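Local coordinates for putative glutathione S-transferase (Corynebacterium glutamicum, PDB 3M1G), which probably transfers glutathione to small electrophilic molecules, acting as a glutathione S-transferase, at residues A[32-43]-A[52-62]; A[295-303]-A[315-324]. All blocks are in the same frame, centred on the assembly; numbering follows the deposited sequence.

Contact 1. Residues A[32-43]-A[52-62]; sequences DDRIVADVPAGS and TFHWPVEAGRY. With GOL (glycerol), chain F.
Ile35, His54 and Asp33 bury the most surface where strand 34-36 runs parallel to strand 53-56, a pairing whose connection holds the short antiparallel strand 46-47. Backbone bonds alternate between the strands, from Arg34 N to Phe53 O through to Val57 N on Val36 O. Ile35 sends its two branches to different targets. Ile35 CG2, anti to the backbone N, rests 3.8 Å from Val57 CG1, while Ile35 CD1, ending the other branch, sits over the centre of the Tyr62 ring, 3.8 Å from Tyr62 CG. A long branched aliphatic chain suits this buried CH-pi contact, and Arg61 CG covers the opposite face of the ring. Asp33, just before its strand, uses both carboxylate oxygens. Asp33 OD2 takes an almost straight bond (176°) from Trp55 NE1 at 2.9 Å, on the anti side but tilted 32° out of the carboxylate plane, and Asp33 OD1 receives Phe53 N at 3.0 Å from above that plane; together they fix the carboxylate's rotation. His54 and Arg34 project side by side from the face opposite Ile35 and Trp55. Val36 CG1 lies over one face of the imidazole, and His54 ND1 donates to O3 of a glycerol, probably from the crystallisation liquor, at 2.8 Å. Farther on, Glu58 OE2 accepts Gly42 N at 2.8 Å and Arg61 NH1 from opposite faces of its plane; Arg61 NH1 and NH2 both grip Ser43 O. Ile35, Trp55 and Tyr62 pack on Val150 of strand 149-151 in the thioredoxin-like sheet, Arg61 pairs with Glu143 of strand 140-143, and Arg34 forms a salt bridge with Asp160 of helix 154-163.

Contact 2. Residues A[295-303]-A[315-324]; sequences FTEIKQHYY and VPVGPDLSGF
Lys299 meets Pro316 and Gly318, and Tyr303 meets Pro316, where helix 295-305 of the all-helical GST C-terminal domain is backed by the segment that returns along it. Lys299 spans the gap. Lys299 CB lies against Val315 CG1 at 3.8 Å; CG stands beside the backbone N, and the chain then bends at chi3 (71°), which turns CE in toward the carbonyls of Pro316 and Gly318. At the tip, Lys299 NZ donates to Pro316 O at 2.8 Å and to Gly318 O at 2.9 Å, and a water joins it to Pro319 O. A lysine suits the place because a long flexible arm delivers several N-H groups to carbonyls that the loop turns inward. Beside it, Pro316 points CD at the centre of the Tyr303 ring, 4° off its normal, the close CH-pi fit that a rigid pyrrolidine allows. Val315 CG2 packs at 4.0 Å on Tyr303 CB. Toward the start of the helix, Phe295 meets Leu321 and Phe324, apolar residues suited to a buried site; Val253 of helix 243-253 touches both phenylalanines. Val315 O and Val317 N bond to Gln209 and His212 of the second subunit, so the loop is shared with the dimer interface. Tyr302 turns the other way, its OH bonded to those of Tyr201, the predicted proton donor/acceptor, and Tyr259, predicted like Tyr302 to lower the active-site cysteine's pKa. Over the Phe295 ring, Leu321 CD1 comes down off-centre, 3.6 Å from Phe295 CG, while Phe295 CZ lies 3.7 Å from Phe324 CE2, the two ring planes inclined at 44°.

In the fold
From the N terminus, contact 1 comes first: the chain passes through 32-43, turns back through strand 46-47 and returns as 52-62, closing a short loop just as strand 62-66 begins. Helix 71-83 follows, then the remaining strands of the thioredoxin-like sheet and the series of C-terminal helices. Only after these does contact 2 open, at the last helix, 295-305, after which the chain doubles back to lay 315-324 against it. The two loops are in series, neither nesting nor crossing, with centres 38 Å apart on opposite sides of the chain's centre. Contact 1 pairs two strands of the N-terminal extension and, through Tyr62, leads into the thioredoxin-like sheet; contact 2 ties the C-terminal tail to the helical domain beside the second subunit.

Contact 1. Residues A[32-43]-A[52-62]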
loop_
_atom_site.group_PDB
_atom_site.type_symbol
_atom_site.label_atom_id
_atom_site.label_comp_id
_atom_site.label_asym_id
_atom_site.label_seq_id
_atom_site.Cartn_x
_atom_site.Cartn_y
_atom_site.Cartn_z
ATOM N N ASP A 32 34.967 13.088 -5.506
ATOM C CA ASP A 32 35.344 12.296 -4.330
ATOM C C ASP A 32 36.594 12.813 -3.635
ATOM O O ASP A 32 37.372 12.025 -3.096
ATOM C CB ASP A 32 35.495 10.792 -4.678
ATOM C CG ASP A 32 36.577 10.537 -5.712
ATOM O OD1 ASP A 32 36.974 11.501 -6.419
ATOM O OD2 ASP A 32 37.046 9.380 -5.826
ATOM N N ASP A 33 36.790 14.138 -3.611
ATOM C CA ASP A 33 37.747 14.730 -2.668
ATOM C C ASP A 33 37.243 14.422 -1.269
ATOM O O ASP A 33 36.109 13.993 -1.110
ATOM C CB ASP A 33 37.850 16.259 -2.821
ATOM C CG ASP A 33 38.544 16.688 -4.073
ATOM O OD1 ASP A 33 39.063 15.821 -4.835
ATOM O OD2 ASP A 33 38.619 17.928 -4.288
ATOM N N ARG A 34 38.082 14.643 -0.253
ATOM C CA ARG A 34 37.703 14.365 1.135
ATOM C C ARG A 34 38.167 15.517 2.013
ATOM O O ARG A 34 39.153 16.198 1.678
ATOM C CB ARG A 34 38.332 13.045 1.607
ATOM C CG ARG A 34 37.726 11.811 0.930
ATOM C CD ARG A 34 38.450 10.504 1.380
ATOM N NE ARG A 34 38.362 10.403 2.841
ATOM C CZ ARG A 34 39.342 10.003 3.660
ATOM N NH1 ARG A 34 40.518 9.623 3.203
ATOM N NH2 ARG A 34 39.149 9.999 4.974
ATOM N N ILE A 35 37.414 15.774 3.077
ATOM C CA ILE A 35 37.798 16.728 4.086
ATOM C C ILE A 35 38.368 15.947 5.271
ATOM O O ILE A 35 37.683 15.095 5.827
ATOM C CB ILE A 35 36.629 17.640 4.535
ATOM C CG1 ILE A 35 35.819 18.138 3.333
ATOM C CG2 ILE A 35 37.190 18.858 5.289
ATOM C CD1 ILE A 35 34.709 19.157 3.651
ATOM N N VAL A 36 39.623 16.209 5.616
ATOM C CA VAL A 36 40.355 15.398 6.570
ATOM C C VAL A 36 41.065 16.204 7.665
ATOM O O VAL A 36 41.344 17.397 7.521
ATOM C CB VAL A 36 41.378 14.474 5.867
ATOM C CG1 VAL A 36 40.679 13.608 4.804
ATOM C CG2 VAL A 36 42.540 15.286 5.255
ATOM N N ALA A 37 41.328 15.503 8.761
ATOM C CA ALA A 37 42.009 16.033 9.938
ATOM C C ALA A 37 43.490 16.302 9.695
ATOM O O ALA A 37 44.035 17.212 10.322
ATOM C CB ALA A 37 41.838 15.074 11.142
ATOM N N ASP A 38 44.149 15.584 8.786
ATOM C CA ASP A 38 45.611 15.775 8.633
ATOM C C ASP A 38 46.008 16.787 7.546
ATOM O O ASP A 38 47.159 16.836 7.117
ATOM C CB ASP A 38 46.346 14.441 8.448
ATOM C CG ASP A 38 45.887 13.671 7.232
ATOM O OD1 ASP A 38 45.000 14.151 6.523
ATOM O OD2 ASP A 38 46.404 12.564 6.980
ATOM N N VAL A 39 45.062 17.603 7.103
ATOM C CA VAL A 39 45.391 18.767 6.315
ATOM C C VAL A 39 44.979 19.961 7.192
ATOM O O VAL A 39 43.872 20.004 7.742
ATOM C CB VAL A 39 44.692 18.786 4.946
ATOM C CG1 VAL A 39 44.929 20.108 4.248
ATOM C CG2 VAL A 39 45.122 17.611 4.094
ATOM N N PRO A 40 45.875 20.931 7.339
ATOM C CA PRO A 40 45.611 21.958 8.338
ATOM C C PRO A 40 44.716 23.103 7.876
ATOM O O PRO A 40 44.631 23.425 6.697
ATOM C CB PRO A 40 46.998 22.460 8.702
ATOM C CG PRO A 40 47.863 22.130 7.525
ATOM C CD PRO A 40 47.288 20.868 6.949
ATOM N N ALA A 41 44.118 23.765 8.842
ATOM C CA ALA A 41 43.094 24.769 8.597
ATOM C C ALA A 41 43.671 25.918 7.788
ATOM O O ALA A 41 44.787 26.367 8.049
ATOM C CB ALA A 41 42.537 25.261 9.936
ATOM N N GLY A 42 42.901 26.370 6.805
ATOM C CA GLY A 42 43.292 27.442 5.942
ATOM C C GLY A 42 43.983 26.973 4.669
ATOM O O GLY A 42 44.154 27.756 3.767
ATOM N N SER A 43 44.429 25.711 4.626
ATOM C CA SER A 43 45.185 25.185 3.493
ATOM C C SER A 43 44.323 25.131 2.234
ATOM O O SER A 43 43.128 24.882 2.285
ATOM C CB SER A 43 45.661 23.761 3.803
ATOM O OG SER A 43 46.347 23.173 2.708
ATOM N N THR A 52 42.874 12.574 -6.388
ATOM C CA THR A 52 41.909 13.373 -5.638
ATOM C C THR A 52 42.643 14.431 -4.844
ATOM O O THR A 52 43.869 14.486 -4.823
ATOM C CB THR A 52 41.035 12.493 -4.708
ATOM O OG1 THR A 52 41.831 11.982 -3.613
ATOM C CG2 THR A 52 40.429 11.338 -5.492
ATOM N N PHE A 53 41.883 15.266 -4.140
ATOM C CA PHE A 53 42.481 16.246 -3.250
ATOM C C PHE A 53 41.894 16.107 -1.869
ATOM O O PHE A 53 40.742 15.726 -1.711
ATOM C CB PHE A 53 42.236 17.672 -3.761
ATOM C CG PHE A 53 42.983 18.030 -5.019
ATOM C CD1 PHE A 53 42.544 17.595 -6.263
ATOM C CD2 PHE A 53 44.093 18.842 -4.970
ATOM C CE1 PHE A 53 43.239 17.960 -7.421
ATOM C CE2 PHE A 53 44.767 19.207 -6.108
ATOM C CZ PHE A 53 44.337 18.754 -7.343
ATOM N N HIS A 54 42.695 16.415 -0.860
ATOM C CA HIS A 54 42.236 16.433 0.532
ATOM C C HIS A 54 42.219 17.870 1.057
ATOM O O HIS A 54 43.201 18.624 0.901
ATOM C CB HIS A 54 43.128 15.577 1.422
ATOM C CG HIS A 54 42.893 14.103 1.270
ATOM N ND1 HIS A 54 43.635 13.165 1.951
ATOM C CD2 HIS A 54 42.065 13.414 0.453
ATOM C CE1 HIS A 54 43.231 11.960 1.590
ATOM N NE2 HIS A 54 42.286 12.083 0.681
ATOM N N TRP A 55 41.079 18.233 1.635
ATOM C CA TRP A 55 40.805 19.543 2.163
ATOM C C TRP A 55 40.851 19.452 3.708
ATOM O O TRP A 55 40.713 18.378 4.249
ATOM C CB TRP A 55 39.411 19.993 1.743
ATOM C CG TRP A 55 39.147 20.104 0.294
ATOM C CD1 TRP A 55 39.198 19.093 -0.642
ATOM C CD2 TRP A 55 38.750 21.289 -0.426
ATOM N NE1 TRP A 55 38.849 19.581 -1.875
ATOM C CE2 TRP A 55 38.564 20.918 -1.775
ATOM C CE3 TRP A 55 38.506 22.611 -0.055
ATOM C CZ2 TRP A 55 38.163 21.841 -2.772
ATOM C CZ3 TRP A 55 38.089 23.509 -1.018
ATOM C CH2 TRP A 55 37.927 23.117 -2.377
ATOM N N PRO A 56 41.042 20.583 4.391
ATOM C CA PRO A 56 41.164 20.597 5.834
ATOM C C PRO A 56 39.851 20.723 6.558
ATOM O O PRO A 56 39.002 21.522 6.151
ATOM C CB PRO A 56 42.029 21.836 6.097
ATOM C CG PRO A 56 41.654 22.762 5.004
ATOM C CD PRO A 56 41.427 21.880 3.795
ATOM N N VAL A 57 39.670 19.942 7.621
ATOM C CA VAL A 57 38.525 20.200 8.530
ATOM C C VAL A 57 38.767 21.548 9.224
ATOM O O VAL A 57 39.893 21.844 9.655
ATOM C CB VAL A 57 38.301 19.101 9.552
ATOM C CG1 VAL A 57 37.966 17.750 8.871
ATOM C CG2 VAL A 57 39.523 18.948 10.486
ATOM N N GLU A 58 37.750 22.405 9.186
ATOM C CA GLU A 58 37.708 23.655 9.903
ATOM C C GLU A 58 36.283 24.169 9.936
ATOM O O GLU A 58 35.482 23.826 9.062
ATOM C CB GLU A 58 38.628 24.715 9.267
ATOM C CG GLU A 58 38.337 25.002 7.821
ATOM C CD GLU A 58 39.323 25.987 7.201
ATOM O OE1 GLU A 58 39.141 27.224 7.346
ATOM O OE2 GLU A 58 40.266 25.506 6.509
ATOM N N ALA A 59 35.989 24.992 10.943
ATOM C CA ALA A 59 34.682 25.541 11.146
ATOM C C ALA A 59 34.436 26.688 10.173
ATOM O O ALA A 59 35.335 27.482 9.887
ATOM C CB ALA A 59 34.519 26.071 12.627
ATOM N N GLY A 60 33.196 26.828 9.737
ATOM C CA GLY A 60 32.804 28.027 8.997
ATOM C C GLY A 60 33.308 28.057 7.549
ATOM O O GLY A 60 33.273 29.107 6.939
ATOM N N ARG A 61 33.803 26.945 7.007
ATOM C CA ARG A 61 34.295 26.961 5.623
ATOM C C ARG A 61 33.331 26.249 4.642
ATOM O O ARG A 61 33.240 26.640 3.475
ATOM C CB ARG A 61 35.674 26.320 5.517
ATOM C CG ARG A 61 36.332 26.434 4.117
ATOM C CD ARG A 61 37.797 26.038 4.156
ATOM N NE ARG A 61 38.432 26.038 2.826
ATOM C CZ ARG A 61 39.728 25.837 2.610
ATOM N NH1 ARG A 61 40.575 25.597 3.627
ATOM N NH2 ARG A 61 40.200 25.837 1.375
ATOM N N TYR A 62 32.643 25.227 5.122
ATOM C CA TYR A 62 31.863 24.345 4.258
ATOM C C TYR A 62 30.370 24.334 4.580
ATOM O O TYR A 62 29.941 24.562 5.735
ATOM C CB TYR A 62 32.388 22.908 4.358
ATOM C CG TYR A 62 33.867 22.778 4.214
ATOM C CD1 TYR A 62 34.474 22.899 2.969
ATOM C CD2 TYR A 62 34.685 22.585 5.349
ATOM C CE1 TYR A 62 35.825 22.786 2.833
ATOM C CE2 TYR A 62 36.032 22.471 5.239
ATOM C CZ TYR A 62 36.623 22.586 3.986
ATOM O OH TYR A 62 37.988 22.464 3.861
HETATM C C1 GOL F . 48.274 14.767 2.253
HETATM O O1 GOL F . 49.520 14.608 1.589
HETATM C C2 GOL F . 48.020 13.719 3.356
HETATM O O2 GOL F . 47.891 12.404 2.788
HETATM C C3 GOL F . 46.759 14.167 4.125
HETATM O O3 GOL F . 45.566 13.381 3.972
HETATM O O HOH W 1 39.995 11.439 -1.679
HETATM O O HOH W 2 41.220 9.004 0.510
HETATM O O HOH W 3 42.410 20.753 9.885
#

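Contact 2. Residues A[295-303]-A[315-324]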
loop_
_atom_site.group_PDB
_atom_site.type_symbol
_atom_site.label_atom_id
_atom_site.label_comp_id
_atom_site.label_asym_id
_atom_site.label_seq_id
_atom_site.Cartn_x
_atom_site.Cartn_y
_atom_site.Cartn_z
ATOM N N PHE A 295 7.641 14.393 6.322
ATOM C CA PHE A 295 6.842 13.449 5.533
ATOM C C PHE A 295 6.144 14.122 4.353
ATOM O O PHE A 295 5.994 13.508 3.298
ATOM C CB PHE A 295 5.833 12.720 6.408
ATOM C CG PHE A 295 6.445 11.696 7.318
ATOM C CD1 PHE A 295 6.912 10.509 6.817
ATOM C CD2 PHE A 295 6.523 11.918 8.684
ATOM C CE1 PHE A 295 7.443 9.554 7.653
ATOM C CE2 PHE A 295 7.051 10.993 9.518
ATOM C CZ PHE A 295 7.517 9.785 9.001
ATOM N N THR A 296 5.761 15.385 4.514
ATOM C CA THR A 296 5.126 16.134 3.422
ATOM C C THR A 296 6.065 16.343 2.259
ATOM O O THR A 296 5.680 16.120 1.125
ATOM C CB THR A 296 4.568 17.480 3.907
ATOM O OG1 THR A 296 3.591 17.220 4.915
ATOM C CG2 THR A 296 3.913 18.291 2.758
ATOM N N GLU A 297 7.311 16.757 2.531
ATOM C CA GLU A 297 8.254 16.997 1.445
ATOM C C GLU A 297 8.694 15.698 0.830
ATOM O O GLU A 297 8.914 15.638 -0.375
ATOM C CB GLU A 297 9.469 17.819 1.907
ATOM C CG GLU A 297 9.051 19.251 2.177
ATOM C CD GLU A 297 10.177 20.247 2.291
ATOM O OE1 GLU A 297 11.339 19.893 2.037
ATOM O OE2 GLU A 297 9.871 21.423 2.608
ATOM N N ILE A 298 8.821 14.653 1.620
ATOM C CA ILE A 298 9.109 13.318 1.048
ATOM C C ILE A 298 7.997 12.928 0.032
ATOM O O ILE A 298 8.292 12.682 -1.146
ATOM C CB ILE A 298 9.257 12.259 2.167
ATOM C CG1 ILE A 298 10.554 12.485 2.959
ATOM C CG2 ILE A 298 9.167 10.791 1.627
ATOM C CD1 ILE A 298 10.593 11.736 4.295
ATOM N N LYS A 299 6.735 12.924 0.468
ATOM C CA LYS A 299 5.624 12.470 -0.407
ATOM C C LYS A 299 5.415 13.375 -1.615
ATOM O O LYS A 299 5.207 12.915 -2.742
ATOM C CB LYS A 299 4.321 12.356 0.387
ATOM C CG LYS A 299 4.321 11.246 1.452
ATOM C CD LYS A 299 3.088 11.341 2.355
ATOM C CE LYS A 299 1.784 10.943 1.634
ATOM N NZ LYS A 299 0.604 11.279 2.466
ATOM N N GLN A 300 5.478 14.692 -1.394
ATOM C CA GLN A 300 5.335 15.619 -2.503
ATOM C C GLN A 300 6.413 15.405 -3.571
ATOM O O GLN A 300 6.123 15.426 -4.783
ATOM C CB GLN A 300 5.354 17.056 -2.003
ATOM C CG GLN A 300 4.051 17.395 -1.297
ATOM C CD GLN A 300 4.024 18.832 -0.835
ATOM O OE1 GLN A 300 5.020 19.499 -0.893
ATOM N NE2 GLN A 300 2.884 19.299 -0.383
ATOM N N HIS A 301 7.645 15.173 -3.150
ATOM C CA HIS A 301 8.718 15.047 -4.122
ATOM C C HIS A 301 8.472 13.840 -5.036
ATOM O O HIS A 301 8.497 13.938 -6.253
ATOM C CB HIS A 301 10.080 14.894 -3.470
ATOM C CG HIS A 301 11.141 14.501 -4.450
ATOM N ND1 HIS A 301 11.679 15.396 -5.351
ATOM C CD2 HIS A 301 11.694 13.298 -4.736
ATOM C CE1 HIS A 301 12.521 14.759 -6.148
ATOM N NE2 HIS A 301 12.550 13.487 -5.797
ATOM N N TYR A 302 8.201 12.702 -4.445
ATOM C CA TYR A 302 8.124 11.483 -5.237
ATOM C C TYR A 302 6.880 11.498 -6.119
ATOM O O TYR A 302 6.963 11.248 -7.324
ATOM C CB TYR A 302 8.115 10.262 -4.312
ATOM C CG TYR A 302 9.472 9.887 -3.812
ATOM C CD1 TYR A 302 9.988 10.464 -2.657
ATOM C CD2 TYR A 302 10.257 8.971 -4.500
ATOM C CE1 TYR A 302 11.231 10.125 -2.181
ATOM C CE2 TYR A 302 11.518 8.620 -4.047
ATOM C CZ TYR A 302 12.017 9.225 -2.884
ATOM O OH TYR A 302 13.262 8.877 -2.385
ATOM N N TYR A 303 5.738 11.797 -5.509
ATOM C CA TYR A 303 4.435 11.647 -6.176
ATOM C C TYR A 303 4.189 12.753 -7.197
ATOM O O TYR A 303 3.459 12.526 -8.176
ATOM C CB TYR A 303 3.272 11.590 -5.166
ATOM C CG TYR A 303 3.087 10.249 -4.499
ATOM C CD1 TYR A 303 2.429 9.204 -5.158
ATOM C CD2 TYR A 303 3.581 9.996 -3.216
ATOM C CE1 TYR A 303 2.235 7.943 -4.532
ATOM C CE2 TYR A 303 3.379 8.739 -2.591
ATOM C CZ TYR A 303 2.719 7.732 -3.277
ATOM O OH TYR A 303 2.526 6.510 -2.698
ATOM N N VAL A 315 -0.935 13.389 -4.744
ATOM C CA VAL A 315 -0.282 12.839 -3.567
ATOM C C VAL A 315 -1.340 12.175 -2.675
ATOM O O VAL A 315 -2.280 12.834 -2.252
ATOM C CB VAL A 315 0.441 13.951 -2.754
ATOM C CG1 VAL A 315 1.272 13.347 -1.579
ATOM C CG2 VAL A 315 1.366 14.806 -3.667
ATOM N N PRO A 316 -1.214 10.865 -2.410
ATOM C CA PRO A 316 -2.206 10.233 -1.546
ATOM C C PRO A 316 -2.260 10.884 -0.167
ATOM O O PRO A 316 -1.221 11.298 0.360
ATOM C CB PRO A 316 -1.696 8.777 -1.407
ATOM C CG PRO A 316 -0.702 8.580 -2.498
ATOM C CD PRO A 316 -0.133 9.944 -2.785
ATOM N N VAL A 317 -3.438 10.938 0.427
ATOM C CA VAL A 317 -3.573 11.450 1.796
ATOM C C VAL A 317 -2.882 10.490 2.770
ATOM O O VAL A 317 -2.229 10.930 3.697
ATOM C CB VAL A 317 -5.045 11.677 2.208
ATOM C CG1 VAL A 317 -5.120 12.260 3.669
ATOM C CG2 VAL A 317 -5.685 12.648 1.223
ATOM N N GLY A 318 -2.978 9.186 2.507
ATOM C CA GLY A 318 -2.373 8.205 3.373
ATOM C C GLY A 318 -0.910 7.948 3.105
ATOM O O GLY A 318 -0.314 8.534 2.201
ATOM N N PRO A 319 -0.315 7.034 3.875
ATOM C CA PRO A 319 -0.890 6.287 4.962
ATOM C C PRO A 319 -1.048 7.112 6.241
ATOM O O PRO A 319 -0.442 8.179 6.393
ATOM C CB PRO A 319 0.140 5.179 5.212
ATOM C CG PRO A 319 1.436 5.853 4.871
ATOM C CD PRO A 319 1.108 6.700 3.667
ATOM N N ASP A 320 -1.822 6.581 7.169
ATOM C CA ASP A 320 -1.835 7.124 8.517
ATOM C C ASP A 320 -0.453 6.904 9.161
ATOM O O ASP A 320 0.029 5.775 9.265
ATOM C CB ASP A 320 -2.918 6.459 9.332
ATOM C CG ASP A 320 -2.836 6.794 10.830
ATOM O OD1 ASP A 320 -2.382 7.873 11.194
ATOM O OD2 ASP A 320 -3.237 5.927 11.635
ATOM N N LEU A 321 0.175 7.983 9.583
ATOM C CA LEU A 321 1.551 7.918 10.123
ATOM C C LEU A 321 1.612 7.928 11.652
ATOM O O LEU A 321 2.722 7.906 12.257
ATOM C CB LEU A 321 2.341 9.119 9.576
ATOM C CG LEU A 321 2.549 9.215 8.066
ATOM C CD1 LEU A 321 3.069 10.626 7.669
ATOM C CD2 LEU A 321 3.450 8.090 7.563
ATOM N N SER A 322 0.451 7.946 12.297
ATOM C CA SER A 322 0.393 8.189 13.716
ATOM C C SER A 322 1.117 7.085 14.506
ATOM O O SER A 322 1.602 7.328 15.599
ATOM C CB SER A 322 -1.062 8.386 14.183
ATOM O OG SER A 322 -1.763 7.165 14.072
ATOM N N GLY A 323 1.257 5.897 13.923
ATOM C CA GLY A 323 1.980 4.797 14.544
ATOM C C GLY A 323 3.443 5.038 14.873
ATOM O O GLY A 323 3.976 4.371 15.738
ATOM N N PHE A 324 4.092 5.971 14.163
ATOM C CA PHE A 324 5.499 6.278 14.356
ATOM C C PHE A 324 5.809 6.707 15.796
ATOM O O PHE A 324 6.927 6.534 16.246
ATOM C CB PHE A 324 5.989 7.380 13.388
ATOM C CG PHE A 324 6.493 6.860 12.074
ATOM C CD1 PHE A 324 7.737 6.288 11.962
ATOM C CD2 PHE A 324 5.685 6.875 10.964
ATOM C CE1 PHE A 324 8.193 5.818 10.754
ATOM C CE2 PHE A 324 6.141 6.387 9.733
ATOM C CZ PHE A 324 7.377 5.869 9.631
HETATM O O HOH W 4 1.018 10.059 5.049
HETATM O O HOH W 5 1.096 7.430 0.289
#